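Local coordinates for xyloglucan-specific endo-beta-1,4-glucanase BoGH9A (Bacteroides ovatus, PDB 6DHT), which hydrolyses internal beta-1,4-glucosidic linkages in the xyloglucan backbone, releasing xyloglucan oligosaccharides, at residues Leu185-Tyr190 and Met275-Arg280; Gln368-Pro373 and Gly448-Tyr453; Glu407-Ala412 and Asp461-Asn466; Lys443-Gly448 and Val558-Ser563. All blocks are in the same frame, centred on the assembly; numbering follows the deposited sequence.

In the fold
Counting from the N terminus, all four contacts lie within the family 9 range, an (alpha/alpha)6 barrel. Contact 1 comes first, joining helices 176-192 and 265-281 and closing a loop of 84 residues before the others begin. The remaining three cross one another: contact 2 runs from the loop 368-373 to helix 439-458, contact 3 from helix 395-416 to helix 461-474, and contact 4 from helix 439-458 to helix 551-567 near the C terminus, closing loops of 74, 48 and 109 residues. Contacts 2 and 4 share Gly448. Helix 176-192, from contact 1, also packs on contacts 2 and 4, with Ile189 on Val449 and Tyr453 and on Ala559, so early and late helices are tied together.

Contact 1 (Leu185-Tyr190 and Met275-Arg280); sequences LMQSIY and MAQSSR. With EDO (1,2-ethanediol), chain I.
The amide of Gln187 reaches across to Gln277 and Ser278, and both of its N-H groups are spent there. Hydrogen bonds carry the contact. One runs from Gln187 NE2 to Ser278 OG, 3.0 Å long and almost straight at 173°. The other goes from Gln187 NE2 to Gln277 OE1 at 2.9 Å, meeting that carbonyl from above its plane rather than on a lone pair. Both acceptors lie in the amide plane of Gln187, whereas the two amide planes are turned 65° from each other. Gln277 gets there with CG anti to its backbone N (chi1 -171°) and an extended chain, and its own NE2 goes on to Gly184 O, which also receives Ser188 OG. Ser278 OG is bonded in turn to Val274 O, one turn back in its helix.

Packing is the lesser component. Gln187 CB comes to 3.3 Å from Gln277 OE1, and Ser188 OG passes Gln277 NE2 at 3.8 Å without bonding to it. The helix axes stay 10.8 Å apart and run in broadly the same sense, a spacing bridged by the long glutamines in this part of the (alpha/alpha)6 barrel. Met218 of helix 213-226 also touches Gln187.

A leucine in place of Gln187 would probably leave Gln277 OE1 and Ser278 OG without their shared donor and the Gln277 amide freer to turn. The chemistry is thus that of a buried polar relay, Gln187 to Gln277 to Gly184, in which hydrogen bonds rather than apolar packing join two neighbouring helices.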
loop_
_atom_site.group_PDB
_atom_site.type_symbol
_atom_site.label_atom_id
_atom_site.label_comp_id
_atom_site.label_asym_id
_atom_site.label_seq_id
_atom_site.Cartn_x
_atom_site.Cartn_y
_atom_site.Cartn_z
ATOM N N LEU A 185 0.718 -3.643 7.078
ATOM C CA LEU A 185 1.003 -4.297 5.807
ATOM C C LEU A 185 2.493 -4.186 5.476
ATOM O O LEU A 185 3.128 -5.195 5.140
ATOM C CB LEU A 185 0.146 -3.682 4.688
ATOM C CG LEU A 185 0.412 -4.262 3.293
ATOM C CD1 LEU A 185 0.177 -5.760 3.247
ATOM C CD2 LEU A 185 -0.456 -3.547 2.278
ATOM N N MET A 186 3.068 -2.990 5.580
ATOM C CA MET A 186 4.461 -2.806 5.220
ATOM C C MET A 186 5.357 -3.602 6.150
ATOM O O MET A 186 6.349 -4.196 5.711
ATOM C CB MET A 186 4.855 -1.335 5.159
ATOM C CG MET A 186 4.176 -0.611 4.003
ATOM S SD MET A 186 4.632 1.111 3.841
ATOM C CE MET A 186 3.687 1.838 5.138
ATOM N N GLN A 187 5.021 -3.619 7.428
ATOM C CA GLN A 187 5.806 -4.379 8.413
ATOM C C GLN A 187 5.622 -5.885 8.268
ATOM O O GLN A 187 6.475 -6.664 8.730
ATOM C CB GLN A 187 5.519 -3.864 9.852
ATOM C CG GLN A 187 6.148 -2.499 10.060
ATOM C CD GLN A 187 6.142 -1.936 11.480
ATOM O OE1 GLN A 187 6.912 -1.014 11.743
ATOM N NE2 GLN A 187 5.266 -2.411 12.346
ATOM N N SER A 188 4.543 -6.344 7.642
ATOM C CA SER A 188 4.407 -7.769 7.311
ATOM C C SER A 188 5.490 -8.130 6.285
ATOM O O SER A 188 6.201 -9.137 6.431
ATOM C CB SER A 188 3.019 -8.087 6.733
ATOM O OG SER A 188 1.989 -7.809 7.669
ATOM N N ILE A 189 5.658 -7.317 5.251
ATOM C CA ILE A 189 6.650 -7.627 4.223
ATOM C C ILE A 189 8.078 -7.422 4.770
ATOM O O ILE A 189 9.001 -8.201 4.469
ATOM C CB ILE A 189 6.356 -6.820 2.905
ATOM C CG1 ILE A 189 5.281 -7.533 2.051
ATOM C CG2 ILE A 189 7.585 -6.628 2.042
ATOM C CD1 ILE A 189 3.974 -7.688 2.658
ATOM N N TYR A 190 8.252 -6.399 5.598
ATOM C CA TYR A 190 9.536 -6.185 6.270
ATOM C C TYR A 190 10.072 -7.459 6.947
ATOM O O TYR A 190 11.253 -7.812 6.813
ATOM C CB TYR A 190 9.388 -5.058 7.306
ATOM C CG TYR A 190 10.630 -4.915 8.147
ATOM C CD1 TYR A 190 11.720 -4.182 7.684
ATOM C CD2 TYR A 190 10.707 -5.522 9.400
ATOM C CE1 TYR A 190 12.896 -4.110 8.438
ATOM C CE2 TYR A 190 11.833 -5.439 10.136
ATOM C CZ TYR A 190 12.913 -4.715 9.671
ATOM O OH TYR A 190 14.055 -4.682 10.474
ATOM N N MET A 275 0.858 -1.977 17.221
ATOM C CA MET A 275 1.767 -1.717 18.330
ATOM C C MET A 275 2.395 -3.023 18.857
ATOM O O MET A 275 3.586 -3.060 19.116
ATOM C CB MET A 275 1.046 -0.920 19.433
ATOM C CG MET A 275 0.781 0.520 19.024
ATOM S SD MET A 275 2.306 1.420 18.838
ATOM C CE MET A 275 1.693 2.933 18.111
ATOM N N ALA A 276 1.593 -4.073 18.931
ATOM C CA ALA A 276 2.118 -5.389 19.298
ATOM C C ALA A 276 3.157 -5.872 18.258
ATOM O O ALA A 276 4.238 -6.359 18.616
ATOM C CB ALA A 276 0.985 -6.370 19.433
ATOM N N GLN A 277 2.817 -5.745 16.971
ATOM C CA GLN A 277 3.752 -6.048 15.895
ATOM C C GLN A 277 5.037 -5.232 16.053
ATOM O O GLN A 277 6.138 -5.761 16.020
ATOM C CB GLN A 277 3.082 -5.704 14.559
ATOM C CG GLN A 277 3.822 -6.142 13.288
ATOM C CD GLN A 277 3.243 -5.505 12.043
ATOM O OE1 GLN A 277 3.036 -4.296 11.987
ATOM N NE2 GLN A 277 2.967 -6.318 11.053
ATOM N N SER A 278 4.877 -3.909 16.167
ATOM C CA SER A 278 6.026 -3.011 16.264
ATOM C C SER A 278 6.920 -3.307 17.476
ATOM O O SER A 278 8.135 -3.116 17.413
ATOM C CB SER A 278 5.565 -1.552 16.288
ATOM O OG SER A 278 4.832 -1.261 15.099
ATOM N N SER A 279 6.307 -3.731 18.578
ATOM C CA SER A 279 7.061 -4.061 19.779
ATOM C C SER A 279 8.155 -5.070 19.446
ATOM O O SER A 279 9.298 -4.918 19.875
ATOM C CB SER A 279 6.131 -4.622 20.846
ATOM O OG SER A 279 6.874 -4.834 22.031
ATOM N N ARG A 280 7.818 -6.092 18.660
ATOM C CA ARG A 280 8.799 -7.106 18.287
ATOM C C ARG A 280 9.862 -6.544 17.359
ATOM O O ARG A 280 11.055 -6.815 17.498
ATOM C CB ARG A 280 8.124 -8.294 17.591
ATOM C CG ARG A 280 7.041 -8.959 18.382
ATOM C CD ARG A 280 6.597 -10.286 17.746
ATOM N NE ARG A 280 6.188 -10.188 16.345
ATOM C CZ ARG A 280 4.952 -9.908 15.930
ATOM N NH1 ARG A 280 3.992 -9.684 16.809
ATOM N NH2 ARG A 280 4.685 -9.838 14.627
HETATM C C1 EDO I . 12.010 -8.621 13.961
HETATM O O1 EDO I . 11.155 -9.080 15.021
HETATM C C2 EDO I . 11.978 -9.665 12.854
HETATM O O2 EDO I . 10.644 -10.176 12.719
#

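Contact 2 (Gln368-Pro373 and Gly448-Tyr453); sequences QIYTAP and GVSLMY
A loop, Gln368-Pro373, extended from Ile369 onward, passes the helical segment Gly448-Tyr453 most closely where Ala372 CA and Ser450 CA lie 6.3 Å apart. The side chain of Tyr370 spans the gap. With CG anti to the backbone N (chi1 180°), its ring reaches toward the helix and gives the phenolic OH to Ser450 OG in a hydrogen bond of 2.7 Å. The serine oxygen sits in the plane of the ring, at its edge, and is also 3.3 Å from Tyr370 CE2. Ser450 OG is bonded as well to Asn446 O one turn earlier, so the hydroxyl accepts from the tyrosine while remaining tied to its own helix.

The strip belongs to the connection between helices 356-364 and 379-386 of the (alpha/alpha)6 barrel, the same connection that supplies Gly376 to a calcium site. Tyr411 of helix 395-416 meets the Tyr370 ring edge-to-face, and Ala380, Ile383 and Phe384 of helix 379-386 also touch it. A phenylalanine in place of Tyr370 would probably keep much of this ring packing but leave the buried Ser450 OG without the phenolic donor.

Beyond the tyrosine, Ala372 CB and Pro373 CD approach the same serine oxygen, at 3.9 Å and 4.0 Å from Ser450 OG respectively, bringing apolar carbon around the hydrogen-bonded pair.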
loop_
_atom_site.group_PDB
_atom_site.type_symbol
_atom_site.label_atom_id
_atom_site.label_comp_id
_atom_site.label_asym_id
_atom_site.label_seq_id
_atom_site.Cartn_x
_atom_site.Cartn_y
_atom_site.Cartn_z
ATOM N N GLN A 368 -12.603 -17.932 7.641
ATOM C CA GLN A 368 -12.900 -19.224 7.035
ATOM C C GLN A 368 -12.284 -19.310 5.634
ATOM O O GLN A 368 -12.015 -20.400 5.127
ATOM C CB GLN A 368 -14.417 -19.467 6.987
ATOM C CG GLN A 368 -15.094 -19.555 8.367
ATOM C CD GLN A 368 -14.457 -20.584 9.295
ATOM O OE1 GLN A 368 -14.165 -21.719 8.896
ATOM N NE2 GLN A 368 -14.235 -20.186 10.546
ATOM N N ILE A 369 -12.031 -18.150 5.028
ATOM C CA ILE A 369 -11.500 -18.051 3.669
ATOM C C ILE A 369 -10.384 -16.986 3.650
ATOM O O ILE A 369 -10.325 -16.150 4.555
ATOM C CB ILE A 369 -12.648 -17.659 2.731
ATOM C CG1 ILE A 369 -12.263 -17.834 1.264
ATOM C CG2 ILE A 369 -13.098 -16.234 3.011
ATOM C CD1 ILE A 369 -13.415 -17.540 0.297
ATOM N N TYR A 370 -9.486 -17.037 2.665
ATOM C CA TYR A 370 -8.491 -15.977 2.493
ATOM C C TYR A 370 -9.065 -14.869 1.595
ATOM O O TYR A 370 -9.655 -15.157 0.554
ATOM C CB TYR A 370 -7.195 -16.498 1.871
ATOM C CG TYR A 370 -6.186 -15.399 1.696
ATOM C CD1 TYR A 370 -5.288 -15.086 2.712
ATOM C CD2 TYR A 370 -6.163 -14.629 0.530
ATOM C CE1 TYR A 370 -4.386 -14.045 2.569
ATOM C CE2 TYR A 370 -5.264 -13.597 0.387
ATOM C CZ TYR A 370 -4.387 -13.297 1.401
ATOM O OH TYR A 370 -3.467 -12.273 1.286
ATOM N N THR A 371 -8.896 -13.617 2.016
ATOM C CA THR A 371 -9.212 -12.450 1.185
ATOM C C THR A 371 -8.014 -11.529 1.276
ATOM O O THR A 371 -7.332 -11.505 2.286
ATOM C CB THR A 371 -10.449 -11.702 1.684
ATOM O OG1 THR A 371 -10.282 -11.377 3.063
ATOM C CG2 THR A 371 -11.693 -12.556 1.521
ATOM N N ALA A 372 -7.756 -10.766 0.219
ATOM C CA ALA A 372 -6.594 -9.882 0.187
ATOM C C ALA A 372 -6.735 -8.819 1.262
ATOM O O ALA A 372 -7.861 -8.483 1.672
ATOM C CB ALA A 372 -6.484 -9.228 -1.188
ATOM N N PRO A 373 -5.603 -8.267 1.725
ATOM C CA PRO A 373 -5.667 -7.209 2.736
ATOM C C PRO A 373 -6.301 -5.915 2.219
ATOM O O PRO A 373 -6.187 -5.596 1.034
ATOM C CB PRO A 373 -4.186 -7.019 3.125
ATOM C CG PRO A 373 -3.425 -7.447 1.917
ATOM C CD PRO A 373 -4.219 -8.599 1.347
ATOM N N GLY A 448 -1.440 -9.278 -6.017
ATOM C CA GLY A 448 -0.025 -9.564 -6.180
ATOM C C GLY A 448 0.678 -9.948 -4.893
ATOM O O GLY A 448 1.434 -10.909 -4.868
ATOM N N VAL A 449 0.449 -9.183 -3.831
ATOM C CA VAL A 449 1.043 -9.475 -2.522
ATOM C C VAL A 449 0.613 -10.879 -2.073
ATOM O O VAL A 449 1.433 -11.660 -1.569
ATOM C CB VAL A 449 0.633 -8.419 -1.477
ATOM C CG1 VAL A 449 1.094 -8.822 -0.075
ATOM C CG2 VAL A 449 1.213 -7.064 -1.806
ATOM N N SER A 450 -0.672 -11.181 -2.214
ATOM C CA SER A 450 -1.227 -12.491 -1.851
ATOM C C SER A 450 -0.544 -13.616 -2.636
ATOM O O SER A 450 -0.172 -14.673 -2.076
ATOM C CB SER A 450 -2.732 -12.508 -2.040
ATOM O OG SER A 450 -3.353 -11.483 -1.311
ATOM N N LEU A 451 -0.346 -13.407 -3.939
ATOM C CA LEU A 451 0.348 -14.400 -4.773
ATOM C C LEU A 451 1.790 -14.571 -4.365
ATOM O O LEU A 451 2.326 -15.687 -4.391
ATOM C CB LEU A 451 0.247 -13.968 -6.250
ATOM C CG LEU A 451 -1.154 -14.107 -6.832
ATOM C CD1 LEU A 451 -1.265 -13.368 -8.154
ATOM C CD2 LEU A 451 -1.521 -15.593 -7.013
ATOM N N MET A 452 2.456 -13.489 -4.000
ATOM C CA MET A 452 3.818 -13.564 -3.520
ATOM C C MET A 452 3.876 -14.421 -2.233
ATOM O O MET A 452 4.754 -15.278 -2.067
ATOM C CB MET A 452 4.337 -12.123 -3.327
ATOM C CG MET A 452 5.769 -11.978 -2.871
ATOM S SD MET A 452 6.039 -12.288 -1.111
ATOM C CE MET A 452 5.076 -10.935 -0.401
ATOM N N TYR A 453 2.935 -14.208 -1.315
ATOM C CA TYR A 453 2.878 -15.065 -0.134
ATOM C C TYR A 453 2.613 -16.517 -0.513
ATOM O O TYR A 453 3.190 -17.429 0.074
ATOM C CB TYR A 453 1.783 -14.620 0.835
ATOM C CG TYR A 453 2.234 -13.590 1.857
ATOM C CD1 TYR A 453 2.846 -13.978 3.039
ATOM C CD2 TYR A 453 2.085 -12.239 1.614
ATOM C CE1 TYR A 453 3.274 -13.033 3.968
ATOM C CE2 TYR A 453 2.503 -11.285 2.529
ATOM C CZ TYR A 453 3.105 -11.695 3.695
ATOM O OH TYR A 453 3.535 -10.768 4.629
#

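Contact 3 (Glu407-Ala412 and Asp461-Asn466); sequences ELLKYA and DVYLTN. With EDO (1,2-ethanediol), chain N.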
loop_
_atom_site.group_PDB
_atom_site.type_symbol
_atom_site.label_atom_id
_atom_site.label_comp_id
_atom_site.label_asym_id
_atom_site.label_seq_id
_atom_site.Cartn_x
_atom_site.Cartn_y
_atom_site.Cartn_z
ATOM N N GLU A 407 -6.219 -22.124 2.718
ATOM C CA GLU A 407 -7.145 -21.112 2.220
ATOM C C GLU A 407 -6.429 -20.111 1.334
ATOM O O GLU A 407 -6.967 -19.719 0.294
ATOM C CB GLU A 407 -7.869 -20.406 3.356
ATOM C CG GLU A 407 -8.906 -21.287 4.071
ATOM C CD GLU A 407 -9.853 -22.009 3.102
ATOM O OE1 GLU A 407 -10.399 -21.347 2.182
ATOM O OE2 GLU A 407 -10.037 -23.243 3.247
ATOM N N LEU A 408 -5.199 -19.744 1.675
ATOM C CA LEU A 408 -4.436 -18.834 0.811
ATOM C C LEU A 408 -4.227 -19.457 -0.568
ATOM O O LEU A 408 -4.367 -18.784 -1.618
ATOM C CB LEU A 408 -3.093 -18.499 1.422
ATOM C CG LEU A 408 -2.071 -17.780 0.536
ATOM C CD1 LEU A 408 -2.521 -16.415 0.157
ATOM C CD2 LEU A 408 -0.729 -17.718 1.219
ATOM N N LEU A 409 -3.933 -20.746 -0.605
ATOM C CA LEU A 409 -3.637 -21.419 -1.866
ATOM C C LEU A 409 -4.890 -21.618 -2.703
ATOM O O LEU A 409 -4.820 -21.600 -3.943
ATOM C CB LEU A 409 -2.952 -22.747 -1.606
ATOM C CG LEU A 409 -1.585 -22.562 -0.950
ATOM C CD1 LEU A 409 -0.930 -23.920 -0.778
ATOM C CD2 LEU A 409 -0.663 -21.635 -1.734
ATOM N N LYS A 410 -6.023 -21.806 -2.048
ATOM C CA LYS A 410 -7.300 -21.929 -2.738
ATOM C C LYS A 410 -7.617 -20.620 -3.441
ATOM O O LYS A 410 -8.071 -20.609 -4.591
ATOM C CB LYS A 410 -8.423 -22.247 -1.758
ATOM C CG LYS A 410 -8.514 -23.693 -1.362
ATOM C CD LYS A 410 -9.787 -23.920 -0.550
ATOM C CE LYS A 410 -9.793 -25.295 0.091
ATOM N NZ LYS A 410 -10.858 -25.437 1.127
ATOM N N TYR A 411 -7.404 -19.516 -2.731
ATOM C CA TYR A 411 -7.587 -18.181 -3.285
ATOM C C TYR A 411 -6.644 -17.985 -4.462
ATOM O O TYR A 411 -7.094 -17.525 -5.524
ATOM C CB TYR A 411 -7.353 -17.118 -2.202
ATOM C CG TYR A 411 -7.085 -15.723 -2.718
ATOM C CD1 TYR A 411 -5.801 -15.324 -2.996
ATOM C CD2 TYR A 411 -8.103 -14.821 -2.867
ATOM C CE1 TYR A 411 -5.539 -14.049 -3.448
ATOM C CE2 TYR A 411 -7.860 -13.550 -3.321
ATOM C CZ TYR A 411 -6.565 -13.176 -3.605
ATOM O OH TYR A 411 -6.327 -11.893 -4.061
ATOM N N ALA A 412 -5.371 -18.324 -4.296
ATOM C CA ALA A 412 -4.348 -18.074 -5.310
ATOM C C ALA A 412 -4.630 -18.865 -6.579
ATOM O O ALA A 412 -4.500 -18.356 -7.684
ATOM C CB ALA A 412 -2.974 -18.414 -4.790
ATOM N N ASP A 461 6.676 -21.538 -8.558
ATOM C CA ASP A 461 7.029 -20.359 -9.332
ATOM C C ASP A 461 5.820 -19.699 -9.980
ATOM O O ASP A 461 5.816 -18.488 -10.158
ATOM C CB ASP A 461 8.042 -20.715 -10.432
ATOM C CG ASP A 461 9.446 -20.961 -9.902
ATOM O OD1 ASP A 461 9.824 -20.418 -8.848
ATOM O OD2 ASP A 461 10.202 -21.693 -10.573
ATOM N N VAL A 462 4.790 -20.467 -10.325
ATOM C CA VAL A 462 3.630 -19.906 -11.017
ATOM C C VAL A 462 2.978 -18.765 -10.226
ATOM O O VAL A 462 2.500 -17.793 -10.797
ATOM C CB VAL A 462 2.605 -21.023 -11.372
ATOM C CG1 VAL A 462 1.989 -21.626 -10.126
ATOM C CG2 VAL A 462 1.550 -20.522 -12.319
ATOM N N TYR A 463 2.960 -18.870 -8.904
ATOM C CA TYR A 463 2.340 -17.810 -8.126
ATOM C C TYR A 463 3.158 -16.510 -8.233
ATOM O O TYR A 463 2.592 -15.420 -8.370
ATOM C CB TYR A 463 2.277 -18.255 -6.678
ATOM C CG TYR A 463 1.368 -19.438 -6.392
ATOM C CD1 TYR A 463 0.058 -19.482 -6.828
ATOM C CD2 TYR A 463 1.834 -20.504 -5.642
ATOM C CE1 TYR A 463 -0.760 -20.545 -6.537
ATOM C CE2 TYR A 463 1.023 -21.559 -5.331
ATOM C CZ TYR A 463 -0.261 -21.586 -5.773
ATOM O OH TYR A 463 -1.072 -22.656 -5.471
ATOM N N LEU A 464 4.473 -16.628 -8.159
ATOM C CA LEU A 464 5.357 -15.473 -8.270
ATOM C C LEU A 464 5.299 -14.864 -9.674
ATOM O O LEU A 464 5.277 -13.645 -9.834
ATOM C CB LEU A 464 6.775 -15.858 -7.878
ATOM C CG LEU A 464 7.785 -14.723 -7.846
ATOM C CD1 LEU A 464 7.344 -13.692 -6.835
ATOM C CD2 LEU A 464 9.152 -15.252 -7.514
ATOM N N THR A 465 5.242 -15.722 -10.689
ATOM C CA THR A 465 5.148 -15.263 -12.059
ATOM C C THR A 465 3.927 -14.384 -12.203
ATOM O O THR A 465 3.974 -13.327 -12.871
ATOM C CB THR A 465 5.059 -16.468 -12.999
ATOM O OG1 THR A 465 6.300 -17.157 -12.969
ATOM C CG2 THR A 465 4.819 -16.030 -14.430
ATOM N N ASN A 466 2.815 -14.793 -11.603
ATOM C CA ASN A 466 1.595 -14.025 -11.676
ATOM C C ASN A 466 1.631 -12.702 -10.886
ATOM O O ASN A 466 0.989 -11.723 -11.260
ATOM C CB ASN A 466 0.388 -14.907 -11.325
ATOM C CG ASN A 466 -0.060 -15.740 -12.510
ATOM O OD1 ASN A 466 -0.769 -15.228 -13.369
ATOM N ND2 ASN A 466 0.340 -16.998 -12.555
HETATM C C1 EDO N . 10.208 -17.798 -10.760
HETATM O O1 EDO N . 10.328 -17.962 -9.343
HETATM C C2 EDO N . 8.830 -17.233 -11.093
HETATM O O2 EDO N . 8.894 -15.806 -11.223
#
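Tyr463 turns its CG anti to the carbonyl carbon (chi1 -66°), which carries the ring across to Leu409 and Ala412 on the facing helix. Leu409 has the same first torsion, and its chi2 of -177° sends CD1 out anti to CA and leaves CD2 as the branch turned to the tyrosine, although its CB does not point at the partner. The two side chains cross at about a right angle. Leu409 CD2 touches the far end of the tyrosine, 4.0 Å from Tyr463 CE2 and 3.9 Å from Tyr463 OH. Ala412, one turn along from Leu409, lies beside the other ring branch, its CB 3.5 Å from Tyr463 CE1 and 3.8 Å from Tyr463 CD1. Both methyls approach obliquely, in van der Waals contact.

The polar end is served separately: Tyr463 OH is hydrogen-bonded to Asp413 OD1, directly after Ala412 in the chain, which pins the tip of the ring to helix 395-416. In the (alpha/alpha)6 barrel this contact joins helices 395-416 and 461-474 across the end of helix 439-458, whose Thr458 touches both Leu409 and Tyr463.

Each segment has its own polar bracing. Lys410 NZ and Glu407 OE2 form a salt bridge of 3.2 Å at the surface of the first helix. In the second, Asn466 ND2 folds back to Val462 O at 2.9 Å, and this carbonyl receives Asn466 N from the opposite face of its plane. An ethanediol, probably from the crystallisation liquor, hydrogen-bonds through O1 to Asp461 OD1 at 2.6 Å and rests against Leu464 and Thr465.

Contact 4 (Lys443-Gly448 and Val558-Ser563); sequences KCMNQG and VALASS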
loop_
_atom_site.group_PDB
_atom_site.type_symbol
_atom_site.label_atom_id
_atom_site.label_comp_id
_atom_site.label_asym_id
_atom_site.label_seq_id
_atom_site.Cartn_x
_atom_site.Cartn_y
_atom_site.Cartn_z
ATOM N N LYS A 443 -6.931 -4.086 -5.222
ATOM C CA LYS A 443 -7.065 -5.348 -5.902
ATOM C C LYS A 443 -5.798 -5.734 -6.634
ATOM O O LYS A 443 -5.246 -6.792 -6.376
ATOM C CB LYS A 443 -8.269 -5.384 -6.820
ATOM C CG LYS A 443 -8.556 -6.781 -7.302
ATOM C CD LYS A 443 -9.944 -6.937 -7.815
ATOM C CE LYS A 443 -10.239 -8.402 -8.027
ATOM N NZ LYS A 443 -11.532 -8.596 -8.715
ATOM N N CYS A 444 -5.298 -4.923 -7.555
ATOM C CA CYS A 444 -4.153 -5.374 -8.347
ATOM C C CYS A 444 -2.901 -5.639 -7.484
ATOM O O CYS A 444 -2.329 -6.723 -7.508
ATOM C CB CYS A 444 -3.864 -4.378 -9.468
ATOM S SG CYS A 444 -2.640 -4.926 -10.652
ATOM N N MET A 445 -2.484 -4.631 -6.721
ATOM C CA MET A 445 -1.301 -4.815 -5.884
ATOM C C MET A 445 -1.536 -5.877 -4.811
ATOM O O MET A 445 -0.693 -6.745 -4.606
ATOM C CB MET A 445 -0.877 -3.520 -5.183
ATOM C CG MET A 445 -0.218 -2.482 -6.033
ATOM S SD MET A 445 1.343 -2.929 -6.732
ATOM C CE MET A 445 0.823 -3.563 -8.336
ATOM N N ASN A 446 -2.665 -5.811 -4.112
ATOM C CA ASN A 446 -2.823 -6.716 -2.965
ATOM C C ASN A 446 -3.114 -8.147 -3.405
ATOM O O ASN A 446 -2.808 -9.100 -2.683
ATOM C CB ASN A 446 -3.825 -6.162 -1.948
ATOM C CG ASN A 446 -3.246 -5.027 -1.185
ATOM O OD1 ASN A 446 -2.033 -4.821 -1.205
ATOM N ND2 ASN A 446 -4.095 -4.229 -0.568
ATOM N N GLN A 447 -3.658 -8.318 -4.594
ATOM C CA GLN A 447 -3.701 -9.653 -5.204
ATOM C C GLN A 447 -2.280 -10.154 -5.468
ATOM O O GLN A 447 -1.935 -11.298 -5.149
ATOM C CB GLN A 447 -4.492 -9.588 -6.511
ATOM C CG GLN A 447 -4.732 -10.868 -7.220
ATOM C CD GLN A 447 -5.560 -10.607 -8.451
ATOM O OE1 GLN A 447 -5.022 -10.351 -9.522
ATOM N NE2 GLN A 447 -6.867 -10.566 -8.284
ATOM N N GLY A 448 -1.440 -9.278 -6.017
ATOM C CA GLY A 448 -0.025 -9.564 -6.180
ATOM C C GLY A 448 0.678 -9.948 -4.893
ATOM O O GLY A 448 1.434 -10.909 -4.868
ATOM N N VAL A 558 4.544 -0.400 -1.805
ATOM C CA VAL A 558 5.784 -0.760 -1.101
ATOM C C VAL A 558 5.847 -2.265 -0.873
ATOM O O VAL A 558 6.888 -2.900 -1.091
ATOM C CB VAL A 558 5.844 -0.053 0.267
ATOM C CG1 VAL A 558 6.914 -0.671 1.171
ATOM C CG2 VAL A 558 6.103 1.437 0.130
ATOM N N ALA A 559 4.722 -2.841 -0.456
ATOM C CA ALA A 559 4.666 -4.289 -0.201
ATOM C C ALA A 559 5.026 -5.102 -1.437
ATOM O O ALA A 559 5.896 -5.986 -1.358
ATOM C CB ALA A 559 3.300 -4.706 0.315
ATOM N N LEU A 560 4.394 -4.815 -2.564
ATOM C CA LEU A 560 4.612 -5.654 -3.755
ATOM C C LEU A 560 5.944 -5.321 -4.418
ATOM O O LEU A 560 6.699 -6.218 -4.775
ATOM C CB LEU A 560 3.461 -5.562 -4.778
ATOM C CG LEU A 560 3.574 -6.651 -5.849
ATOM C CD1 LEU A 560 3.629 -8.093 -5.278
ATOM C CD2 LEU A 560 2.434 -6.495 -6.827
ATOM N N ALA A 561 6.252 -4.045 -4.601
ATOM C CA ALA A 561 7.497 -3.702 -5.288
ATOM C C ALA A 561 8.732 -4.197 -4.525
ATOM O O ALA A 561 9.696 -4.665 -5.135
ATOM C CB ALA A 561 7.592 -2.232 -5.501
ATOM N N SER A 562 8.722 -4.051 -3.195
ATOM C CA SER A 562 9.877 -4.445 -2.396
ATOM C C SER A 562 10.047 -5.934 -2.442
ATOM O O SER A 562 11.169 -6.416 -2.611
ATOM C CB SER A 562 9.714 -4.035 -0.958
ATOM O OG SER A 562 9.516 -2.623 -0.845
ATOM N N SER A 563 8.966 -6.684 -2.259
ATOM C CA SER A 563 9.073 -8.141 -2.270
ATOM C C SER A 563 9.456 -8.696 -3.644
ATOM O O SER A 563 10.275 -9.608 -3.724
ATOM C CB SER A 563 7.800 -8.800 -1.736
ATOM O OG SER A 563 6.671 -8.553 -2.539
#
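Leu560 pushes its forked end against the side chain of Met445 and the bare backbone of Gly448. With CG anti to the backbone N (chi1 -168°), the fork is carried out toward helix 439-458, and its two methyls take different partners. CD2 meets the end of the methionine, with Leu560 CD2 3.7 Å from both Met445 SD and Met445 CE. CD1 goes to the main chain, lying 3.5 Å from Gly448 C and 3.6 Å from Gly448 O.

Met445 is bent at both chi2 and chi3, and the curl brings its sulfur alongside the base of the leucine, where Met445 SD is 3.9 Å from Leu560 CB. The two side chains cross at about a right angle. Having no side chain, Gly448 lets the leucine come this near: a CB built on it would fall 2.6 Å from Leu560 CD2. The close passage is reflected in the backbones, with Met445 CA and Leu560 CA only 6.3 Å apart. Contact between the segments is thus apolar, the leucine methyls lodged against one methionine and a glycine. Within the second helix, Ser562 OG turns back on its own backbone and bonds to Val558 O at 2.7 Å, on the opposite face of that carbonyl from Ser562 N.

The pair lies near the centre of the chain, deep among the helices of the (alpha/alpha)6 barrel. Helix 461-474 covers one side, Met471 touching Leu560 and Ile474 touching Met445, while helix 176-192 packs Met186 on Val558 and Ile189 on Ala559, and helix 105-117 lies against Val558, Ala561 and Ser562.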